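Local coordinates for uncharacterized protein (Mycobacterium vanbaalenii PYR-1, PDB 4XU6), which binds diacylglycerol within the membrane as a homotrimeric bacterial homologue of the Insig sterol sensors, at residues 24-29 and 92-97; 102-107 and 161-166; 138-143 and 155-160. All coordinates share one frame; numbering follows the deposited sequence.

Contact 1 (24-29 and 92-97); sequences HSHVVT and TTALVH
His26 and Ala94 bring helices 5-29 and 76-96 together near their C-terminal ends, CA to CA 5.0 Å, where the two axes run almost parallel (11°) and approach to 8.5 Å. The small methyl of Ala94 permits this closeness: its CB lies 3.6 Å from CD2 at the edge of the His26 ring and also meets the backbone O and CB of Ser25. From the same ring edge His26 NE2 donates to Thr93 OG1, 2.8 Å away, in a fairly straight bond (161°) that lies close to the ring plane. The acceptor is itself held, because the Thr93 hydroxyl bonds to the carbonyl O of Tyr90 one turn earlier. A second polar group lies nearer the C-terminal ends of both segments. Thr29 OG1, set between its own backbone N and carbonyl carbon (chi1 56°), folds back to Ser25 O at 2.8 Å and rests beside Ala94 CB. His97 ND1 turns back to Ala94 O at 2.9 Å, which brings its CE1 within 3.2 Å of Thr29 O; one water links that carbonyl with His97 NE2. The His26-Thr93 bond is the part of the contact beside the lipid site. His26 belongs to the diacylglycerol site and touches a bound tridecanoic acid, and Thr93, itself bonded to Tyr90 O, probably helps to fix the rotation of the His26 imidazole as a second-shell residue.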
loop_
_atom_site.group_PDB
_atom_site.type_symbol
_atom_site.label_atom_id
_atom_site.label_comp_id
_atom_site.label_asym_id
_atom_site.label_seq_id
_atom_site.Cartn_x
_atom_site.Cartn_y
_atom_site.Cartn_z
ATOM N N HIS A 24 1.242 20.822 0.786
ATOM C CA HIS A 24 2.370 21.067 1.679
ATOM C C HIS A 24 3.456 20.008 1.469
ATOM O O HIS A 24 4.644 20.323 1.426
ATOM C CB HIS A 24 1.957 21.051 3.148
ATOM C CG HIS A 24 3.131 20.984 4.075
ATOM N ND1 HIS A 24 3.939 22.072 4.327
ATOM C CD2 HIS A 24 3.679 19.944 4.750
ATOM C CE1 HIS A 24 4.915 21.716 5.146
ATOM N NE2 HIS A 24 4.784 20.428 5.413
ATOM N N SER A 25 3.043 18.750 1.336
ATOM C CA SER A 25 3.989 17.659 1.113
ATOM C C SER A 25 4.800 17.867 -0.169
ATOM O O SER A 25 6.020 17.689 -0.173
ATOM C CB SER A 25 3.255 16.314 1.079
ATOM O OG SER A 25 2.659 16.044 2.335
ATOM N N HIS A 26 4.132 18.253 -1.257
ATOM C CA HIS A 26 4.838 18.560 -2.505
ATOM C C HIS A 26 5.817 19.728 -2.360
ATOM O O HIS A 26 6.946 19.671 -2.854
ATOM C CB HIS A 26 3.843 18.855 -3.636
ATOM C CG HIS A 26 3.323 17.623 -4.310
ATOM N ND1 HIS A 26 2.327 17.654 -5.263
ATOM C CD2 HIS A 26 3.676 16.322 -4.178
ATOM C CE1 HIS A 26 2.082 16.423 -5.680
ATOM N NE2 HIS A 26 2.890 15.596 -5.039
ATOM N N VAL A 27 5.384 20.788 -1.685
ATOM C CA VAL A 27 6.249 21.963 -1.531
ATOM C C VAL A 27 7.482 21.657 -0.675
ATOM O O VAL A 27 8.614 21.967 -1.075
ATOM C CB VAL A 27 5.478 23.178 -0.978
ATOM C CG1 VAL A 27 6.443 24.310 -0.572
ATOM C CG2 VAL A 27 4.472 23.684 -2.019
ATOM N N VAL A 28 7.269 21.023 0.477
ATOM C CA VAL A 28 8.361 20.779 1.420
ATOM C C VAL A 28 9.374 19.758 0.895
ATOM O O VAL A 28 10.536 19.770 1.289
ATOM C CB VAL A 28 7.842 20.370 2.832
ATOM C CG1 VAL A 28 7.317 18.923 2.829
ATOM C CG2 VAL A 28 8.943 20.535 3.868
ATOM N N THR A 29 8.951 18.884 -0.014
ATOM C CA THR A 29 9.882 17.921 -0.592
ATOM C C THR A 29 10.504 18.456 -1.874
ATOM O O THR A 29 11.395 17.825 -2.438
ATOM C CB THR A 29 9.194 16.584 -0.952
ATOM O OG1 THR A 29 8.101 16.847 -1.836
ATOM C CG2 THR A 29 8.690 15.873 0.287
ATOM N N THR A 92 2.629 10.048 -1.030
ATOM C CA THR A 92 3.653 9.147 -1.565
ATOM C C THR A 92 4.333 9.766 -2.784
ATOM O O THR A 92 5.544 9.621 -2.965
ATOM C CB THR A 92 3.069 7.759 -1.941
ATOM O OG1 THR A 92 2.592 7.103 -0.760
ATOM C CG2 THR A 92 4.137 6.875 -2.604
ATOM N N THR A 93 3.564 10.462 -3.618
ATOM C CA THR A 93 4.169 11.093 -4.792
ATOM C C THR A 93 5.197 12.132 -4.375
ATOM O O THR A 93 6.183 12.327 -5.059
ATOM C CB THR A 93 3.143 11.728 -5.759
ATOM O OG1 THR A 93 2.448 12.800 -5.113
ATOM C CG2 THR A 93 2.151 10.680 -6.257
ATOM N N ALA A 94 4.973 12.781 -3.237
ATOM C CA ALA A 94 5.956 13.729 -2.715
ATOM C C ALA A 94 7.242 13.000 -2.309
ATOM O O ALA A 94 8.357 13.482 -2.547
ATOM C CB ALA A 94 5.369 14.489 -1.531
ATOM N N LEU A 95 7.089 11.828 -1.705
ATOM C CA LEU A 95 8.252 11.061 -1.256
ATOM C C LEU A 95 9.074 10.487 -2.409
ATOM O O LEU A 95 10.286 10.367 -2.297
ATOM C CB LEU A 95 7.821 9.918 -0.333
ATOM C CG LEU A 95 7.040 10.316 0.920
ATOM C CD1 LEU A 95 6.661 9.085 1.743
ATOM C CD2 LEU A 95 7.829 11.294 1.758
ATOM N N VAL A 96 8.422 10.124 -3.510
ATOM C CA VAL A 96 9.126 9.394 -4.563
ATOM C C VAL A 96 9.346 10.197 -5.841
ATOM O O VAL A 96 9.843 9.660 -6.825
ATOM C CB VAL A 96 8.408 8.047 -4.907
ATOM C CG1 VAL A 96 8.248 7.191 -3.652
ATOM C CG2 VAL A 96 7.037 8.296 -5.570
ATOM N N HIS A 97 8.992 11.483 -5.831
ATOM C CA HIS A 97 9.008 12.281 -7.065
ATOM C C HIS A 97 10.364 12.344 -7.784
ATOM O O HIS A 97 10.401 12.540 -9.000
ATOM C CB HIS A 97 8.532 13.717 -6.805
ATOM C CG HIS A 97 9.568 14.574 -6.148
ATOM N ND1 HIS A 97 9.723 14.634 -4.779
ATOM C CD2 HIS A 97 10.518 15.388 -6.671
ATOM C CE1 HIS A 97 10.721 15.452 -4.488
ATOM N NE2 HIS A 97 11.217 15.924 -5.617
HETATM O O HOH W 1 13.677 17.387 -4.723
#

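Contact 2 (102-107 and 161-166); sequences VPVTAL and APFLAP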
loop_
_atom_site.group_PDB
_atom_site.type_symbol
_atom_site.label_atom_id
_atom_site.label_comp_id
_atom_site.label_asym_id
_atom_site.label_seq_id
_atom_site.Cartn_x
_atom_site.Cartn_y
_atom_site.Cartn_z
ATOM N N VAL A 102 8.961 6.160 -14.968
ATOM C CA VAL A 102 8.158 4.953 -15.186
ATOM C C VAL A 102 7.760 4.245 -13.888
ATOM O O VAL A 102 6.577 4.025 -13.677
ATOM C CB VAL A 102 8.776 3.961 -16.200
ATOM C CG1 VAL A 102 7.961 2.662 -16.241
ATOM C CG2 VAL A 102 8.835 4.591 -17.591
ATOM N N PRO A 103 8.732 3.889 -13.024
ATOM C CA PRO A 103 8.257 3.241 -11.796
ATOM C C PRO A 103 7.379 4.151 -10.935
ATOM O O PRO A 103 6.418 3.648 -10.347
ATOM C CB PRO A 103 9.551 2.875 -11.053
ATOM C CG PRO A 103 10.648 3.693 -11.711
ATOM C CD PRO A 103 10.205 3.865 -13.131
ATOM N N VAL A 104 7.682 5.445 -10.859
ATOM C CA VAL A 104 6.839 6.372 -10.084
ATOM C C VAL A 104 5.406 6.407 -10.618
ATOM O O VAL A 104 4.439 6.270 -9.866
ATOM C CB VAL A 104 7.430 7.809 -10.076
ATOM C CG1 VAL A 104 6.428 8.806 -9.511
ATOM C CG2 VAL A 104 8.740 7.845 -9.283
ATOM N N THR A 105 5.271 6.586 -11.925
ATOM C CA THR A 105 3.949 6.660 -12.530
ATOM C C THR A 105 3.195 5.327 -12.423
ATOM O O THR A 105 1.980 5.304 -12.186
ATOM C CB THR A 105 4.041 7.120 -13.996
ATOM O OG1 THR A 105 4.909 8.264 -14.071
ATOM C CG2 THR A 105 2.666 7.483 -14.524
ATOM N N ALA A 106 3.913 4.220 -12.588
ATOM C CA ALA A 106 3.285 2.896 -12.474
ATOM C C ALA A 106 2.771 2.657 -11.055
ATOM O O ALA A 106 1.702 2.061 -10.857
ATOM C CB ALA A 106 4.276 1.804 -12.873
ATOM N N LEU A 107 3.527 3.124 -10.061
ATOM C CA LEU A 107 3.122 2.921 -8.667
ATOM C C LEU A 107 1.800 3.645 -8.386
ATOM O O LEU A 107 0.886 3.073 -7.802
ATOM C CB LEU A 107 4.215 3.397 -7.704
ATOM C CG LEU A 107 3.855 3.321 -6.216
ATOM C CD1 LEU A 107 3.546 1.883 -5.802
ATOM C CD2 LEU A 107 4.983 3.906 -5.353
ATOM N N ALA A 161 3.665 16.603 -13.719
ATOM C CA ALA A 161 4.010 15.200 -13.472
ATOM C C ALA A 161 3.016 14.239 -14.117
ATOM O O ALA A 161 1.805 14.411 -13.992
ATOM C CB ALA A 161 4.119 14.930 -11.978
ATOM N N PRO A 162 3.530 13.223 -14.825
ATOM C CA PRO A 162 2.659 12.183 -15.388
ATOM C C PRO A 162 1.792 11.500 -14.321
ATOM O O PRO A 162 0.677 11.089 -14.638
ATOM C CB PRO A 162 3.652 11.195 -16.008
ATOM C CG PRO A 162 4.829 12.082 -16.418
ATOM C CD PRO A 162 4.925 13.110 -15.298
ATOM N N PHE A 163 2.279 11.412 -13.079
ATOM C CA PHE A 163 1.495 10.785 -12.012
ATOM C C PHE A 163 0.181 11.509 -11.700
ATOM O O PHE A 163 -0.684 10.948 -11.043
ATOM C CB PHE A 163 2.314 10.524 -10.725
ATOM C CG PHE A 163 2.778 11.776 -9.992
ATOM C CD1 PHE A 163 1.864 12.640 -9.380
ATOM C CD2 PHE A 163 4.134 12.037 -9.856
ATOM C CE1 PHE A 163 2.304 13.775 -8.687
ATOM C CE2 PHE A 163 4.590 13.164 -9.162
ATOM C CZ PHE A 163 3.670 14.032 -8.577
ATOM N N LEU A 164 0.039 12.754 -12.159
ATOM C CA LEU A 164 -1.214 13.481 -11.950
ATOM C C LEU A 164 -2.395 12.758 -12.569
ATOM O O LEU A 164 -3.494 12.798 -12.035
ATOM C CB LEU A 164 -1.139 14.898 -12.523
ATOM C CG LEU A 164 -0.183 15.844 -11.795
ATOM C CD1 LEU A 164 -0.170 17.206 -12.493
ATOM C CD2 LEU A 164 -0.583 15.994 -10.332
ATOM N N ALA A 165 -2.183 12.102 -13.704
ATOM C CA ALA A 165 -3.307 11.438 -14.350
ATOM C C ALA A 165 -3.943 10.354 -13.451
ATOM O O ALA A 165 -5.142 10.417 -13.179
ATOM C CB ALA A 165 -2.928 10.903 -15.754
ATOM N N PRO A 166 -3.143 9.375 -12.962
ATOM C CA PRO A 166 -3.823 8.432 -12.061
ATOM C C PRO A 166 -4.158 9.029 -10.687
ATOM O O PRO A 166 -5.090 8.551 -10.044
ATOM C CB PRO A 166 -2.812 7.281 -11.917
ATOM C CG PRO A 166 -1.480 7.866 -12.285
ATOM C CD PRO A 166 -1.796 8.904 -13.339
HETATM O O HOH W 2 5.133 10.835 -12.750
#
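Thr105 lies across the ring of Pro162 at about a right angle, with OG1 3.7 Å from Pro162 CB and CG2 close to both that atom and the Pro162 carbonyl carbon. The hydroxyl sits beside its own backbone N (chi1 -47°), from where it bonds to the carbonyl O of Val101 one helical turn earlier. It has a further partner in a bridging water, which donates to Thr105 OG1 at 2.9 Å and accepts from Phe163 N at 2.9 Å. That water supplies the polar link across the contact, since no direct hydrogen bond joins the two segments. The Phe163 N-H is met at a type I turn, whose Leu164 N bonds to Ala161 O at 3.0 Å. Ala161 CB packs on one face of the Phe163 ring, displaced toward the rim and 3.3 Å above the plane. At the near end of the ring, Val104 CG1 approaches Phe163 CD2 obliquely at 4.0 Å. Farther along, Pro166 CG comes near Thr105 O. On the far side of the ring from Val104, CE1 packs on Thr93 and CZ on His26, beside the lipid site, while Pro103 packs on Ser25 of a neighbouring subunit. The arrangement is a proline-containing turn leading into transmembrane helix 164-184, packed against helix 101-119 in the Insig-type membrane bundle.

Contact 3 (138-143 and 155-160); sequences VEIALV and DGLFGV. With TDA (N-tridecanoic acid), chain E; TDA (N-tridecanoic acid), chain F.
A type I' turn from Leu157 to Val160, with a classic beta bulge formed by Gly156 and Leu157 opposite Val160, packs on helix 122-144 through Ile140 and Val143. The turn is closed from both ends: Leu157 N bonds to Val160 O at 2.7 Å, and Val160 N returns to Leu157 O. Phe158 and Gly159, its two central residues, both have positive phi, the conformation that defines this turn type. Ile140 supplies the main hydrophobic side chain, which crosses that of Val160 at about a right angle; its CG1, beside the backbone N (chi1 -74°), lies 3.7 Å from Val160 CG2, while CD1 reaches Phe158 CB at 3.9 Å. One turn along the helix, Val143 CG2 meets the other branch of the same valine, Val160 CG1, also at 3.9 Å, so Val160 is received between Ile140 and Val143, with Glu139 CB near its CG1 as well. A water completes the join by donating to both Ile140 O (2.8 Å) and Phe158 O, so that one water bonds to a helix carbonyl and a turn carbonyl at once. The opposite chemistry lies at the end of Glu139. Its extended chain lays the carboxyl against the acid head group of the tridecanoic acid in chain E, though the short approach of OE2 to C21 (3.0 Å) leaves the exact placement doubtful. Tyr150 OH bonds to OE1 and also to a tridecanoic acid, and Tyr168 OH bonds to OE2. Leu142 CD1 lies 3.6 Å from C22 of the second tridecanoic acid molecule, chain F, which Val138 also lines. Among its neighbours, the helix packs by Glu139, Leu142 and Val143 on Phe148 of strand 148-150, while Val160 rests on Tyr150 of that strand and the loop runs on toward helix 164-184.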
loop_
_atom_site.group_PDB
_atom_site.type_symbol
_atom_site.label_atom_id
_atom_site.label_comp_id
_atom_site.label_asym_id
_atom_site.label_seq_id
_atom_site.Cartn_x
_atom_site.Cartn_y
_atom_site.Cartn_z
ATOM N N VAL A 138 -5.611 21.977 -16.267
ATOM C CA VAL A 138 -5.536 23.192 -15.459
ATOM C C VAL A 138 -4.108 23.436 -14.965
ATOM O O VAL A 138 -3.599 24.552 -15.044
ATOM C CB VAL A 138 -6.511 23.145 -14.266
ATOM C CG1 VAL A 138 -6.229 24.273 -13.281
ATOM C CG2 VAL A 138 -7.963 23.206 -14.753
ATOM N N GLU A 139 -3.452 22.385 -14.476
ATOM C CA GLU A 139 -2.081 22.520 -13.996
ATOM C C GLU A 139 -1.116 22.916 -15.107
ATOM O O GLU A 139 -0.230 23.749 -14.906
ATOM C CB GLU A 139 -1.612 21.228 -13.312
ATOM C CG GLU A 139 -2.370 20.935 -12.014
ATOM C CD GLU A 139 -1.559 20.121 -11.030
ATOM O OE1 GLU A 139 -0.320 20.260 -11.017
ATOM O OE2 GLU A 139 -2.168 19.343 -10.274
ATOM N N ILE A 140 -1.282 22.319 -16.281
ATOM C CA ILE A 140 -0.407 22.637 -17.405
ATOM C C ILE A 140 -0.529 24.122 -17.778
ATOM O O ILE A 140 0.477 24.792 -18.035
ATOM C CB ILE A 140 -0.701 21.728 -18.622
ATOM C CG1 ILE A 140 -0.156 20.314 -18.377
ATOM C CG2 ILE A 140 -0.101 22.307 -19.906
ATOM C CD1 ILE A 140 -0.811 19.239 -19.262
ATOM N N ALA A 141 -1.757 24.634 -17.784
ATOM C CA ALA A 141 -1.988 26.051 -18.067
ATOM C C ALA A 141 -1.361 26.952 -17.002
ATOM O O ALA A 141 -0.751 27.969 -17.326
ATOM C CB ALA A 141 -3.480 26.340 -18.183
ATOM N N LEU A 142 -1.537 26.590 -15.732
ATOM C CA LEU A 142 -0.972 27.367 -14.628
ATOM C C LEU A 142 0.553 27.394 -14.668
ATOM O O LEU A 142 1.177 28.423 -14.400
ATOM C CB LEU A 142 -1.478 26.840 -13.274
ATOM C CG LEU A 142 -2.931 27.167 -12.920
ATOM C CD1 LEU A 142 -3.387 26.374 -11.715
ATOM C CD2 LEU A 142 -3.125 28.650 -12.657
ATOM N N VAL A 143 1.157 26.261 -15.012
ATOM C CA VAL A 143 2.602 26.184 -15.155
ATOM C C VAL A 143 3.110 27.025 -16.336
ATOM O O VAL A 143 4.120 27.721 -16.218
ATOM C CB VAL A 143 3.079 24.717 -15.278
ATOM C CG1 VAL A 143 4.517 24.652 -15.752
ATOM C CG2 VAL A 143 2.918 23.996 -13.932
ATOM N N ASP A 155 8.465 16.589 -14.493
ATOM C CA ASP A 155 7.694 17.516 -15.323
ATOM C C ASP A 155 7.421 17.019 -16.743
ATOM O O ASP A 155 7.161 17.821 -17.644
ATOM C CB ASP A 155 8.380 18.889 -15.367
ATOM C CG ASP A 155 9.758 18.841 -16.010
ATOM O OD1 ASP A 155 10.222 17.743 -16.381
ATOM O OD2 ASP A 155 10.386 19.912 -16.126
ATOM N N GLY A 156 7.449 15.698 -16.926
ATOM C CA GLY A 156 7.358 15.086 -18.242
ATOM C C GLY A 156 6.054 15.209 -19.015
ATOM O O GLY A 156 6.043 14.938 -20.217
ATOM N N LEU A 157 4.962 15.590 -18.350
ATOM C CA LEU A 157 3.670 15.746 -19.019
ATOM C C LEU A 157 3.413 17.226 -19.312
ATOM O O LEU A 157 2.654 17.881 -18.604
ATOM C CB LEU A 157 2.527 15.156 -18.171
ATOM C CG LEU A 157 1.083 15.209 -18.705
ATOM C CD1 LEU A 157 0.950 14.425 -20.002
ATOM C CD2 LEU A 157 0.071 14.708 -17.681
ATOM N N PHE A 158 4.055 17.744 -20.359
ATOM C CA PHE A 158 3.926 19.156 -20.729
ATOM C C PHE A 158 4.176 20.103 -19.560
ATOM O O PHE A 158 3.430 21.069 -19.368
ATOM C CB PHE A 158 2.547 19.441 -21.322
ATOM C CG PHE A 158 2.192 18.558 -22.482
ATOM C CD1 PHE A 158 2.844 18.697 -23.702
ATOM C CD2 PHE A 158 1.202 17.594 -22.356
ATOM C CE1 PHE A 158 2.516 17.888 -24.777
ATOM C CE2 PHE A 158 0.866 16.776 -23.423
ATOM C CZ PHE A 158 1.526 16.923 -24.638
ATOM N N GLY A 159 5.206 19.817 -18.772
ATOM C CA GLY A 159 5.560 20.678 -17.658
ATOM C C GLY A 159 5.057 20.203 -16.304
ATOM O O GLY A 159 5.473 20.726 -15.271
ATOM N N VAL A 160 4.163 19.218 -16.296
ATOM C CA VAL A 160 3.662 18.672 -15.032
ATOM C C VAL A 160 3.948 17.166 -14.891
ATOM O O VAL A 160 4.420 16.520 -15.828
ATOM C CB VAL A 160 2.153 18.959 -14.821
ATOM C CG1 VAL A 160 1.845 20.442 -15.014
ATOM C CG2 VAL A 160 1.284 18.097 -15.750
HETATM O O21 TDA E . -0.186 18.020 -7.547
HETATM O O22 TDA E . -0.602 20.301 -7.747
HETATM C C21 TDA E . -1.067 19.185 -7.510
HETATM C C22 TDA E . -2.509 19.043 -7.119
HETATM C C23 TDA E . -2.968 17.584 -7.182
HETATM C C24 TDA E . -4.383 17.423 -6.626
HETATM C C25 TDA E . -4.887 15.988 -6.792
HETATM C C26 TDA E . -6.289 15.798 -6.221
HETATM C C27 TDA E . -6.211 15.909 -4.705
HETATM C C28 TDA E . -7.554 15.700 -4.045
HETATM C C29 TDA E . -7.432 15.982 -2.556
HETATM C C30 TDA E . -8.778 15.711 -1.910
HETATM C C31 TDA E . -9.091 14.223 -1.971
HETATM C C32 TDA E . -10.342 13.898 -1.164
HETATM C C33 TDA E . -10.988 12.610 -1.655
HETATM C C21 TDA F . -3.139 23.647 -9.150
HETATM C C22 TDA F . -4.522 23.553 -9.756
HETATM C C23 TDA F . -5.315 22.394 -9.171
HETATM C C24 TDA F . -6.649 22.257 -9.901
HETATM C C25 TDA F . -7.459 21.074 -9.390
HETATM C C26 TDA F . -8.571 20.693 -10.367
HETATM C C27 TDA F . -9.417 21.908 -10.726
HETATM C C28 TDA F . -10.401 21.581 -11.839
HETATM C C29 TDA F . -11.816 21.925 -11.396
HETATM C C30 TDA F . -11.932 23.410 -11.076
HETATM C C31 TDA F . -13.159 23.660 -10.207
HETATM C C32 TDA F . -14.385 22.955 -10.778
HETATM C C33 TDA F . -15.669 23.512 -10.177
HETATM O O HOH W 3 2.891 23.707 -18.948
#

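Contact 1 is the most buried of the three; contacts 2 and 3 are partly buried, and contact 3 includes an exposed Phe158. Contacts 1 and 2 touch, also through Val96 and Val104, and their helices 76-96 and 101-119 follow one another in the chain. Contacts 2 and 3 also meet, with Leu164 against Glu139 and Pro162 against the bulge, whereas contacts 1 and 3 do not touch. Their chemistry differs with place: all three have a bridging water, but only contact 1 adds a direct side-chain hydrogen bond between its segments, while contacts 2 and 3 rely on apolar packing. His26, Leu164 and Glu139 all belong to one tridecanoic acid pocket.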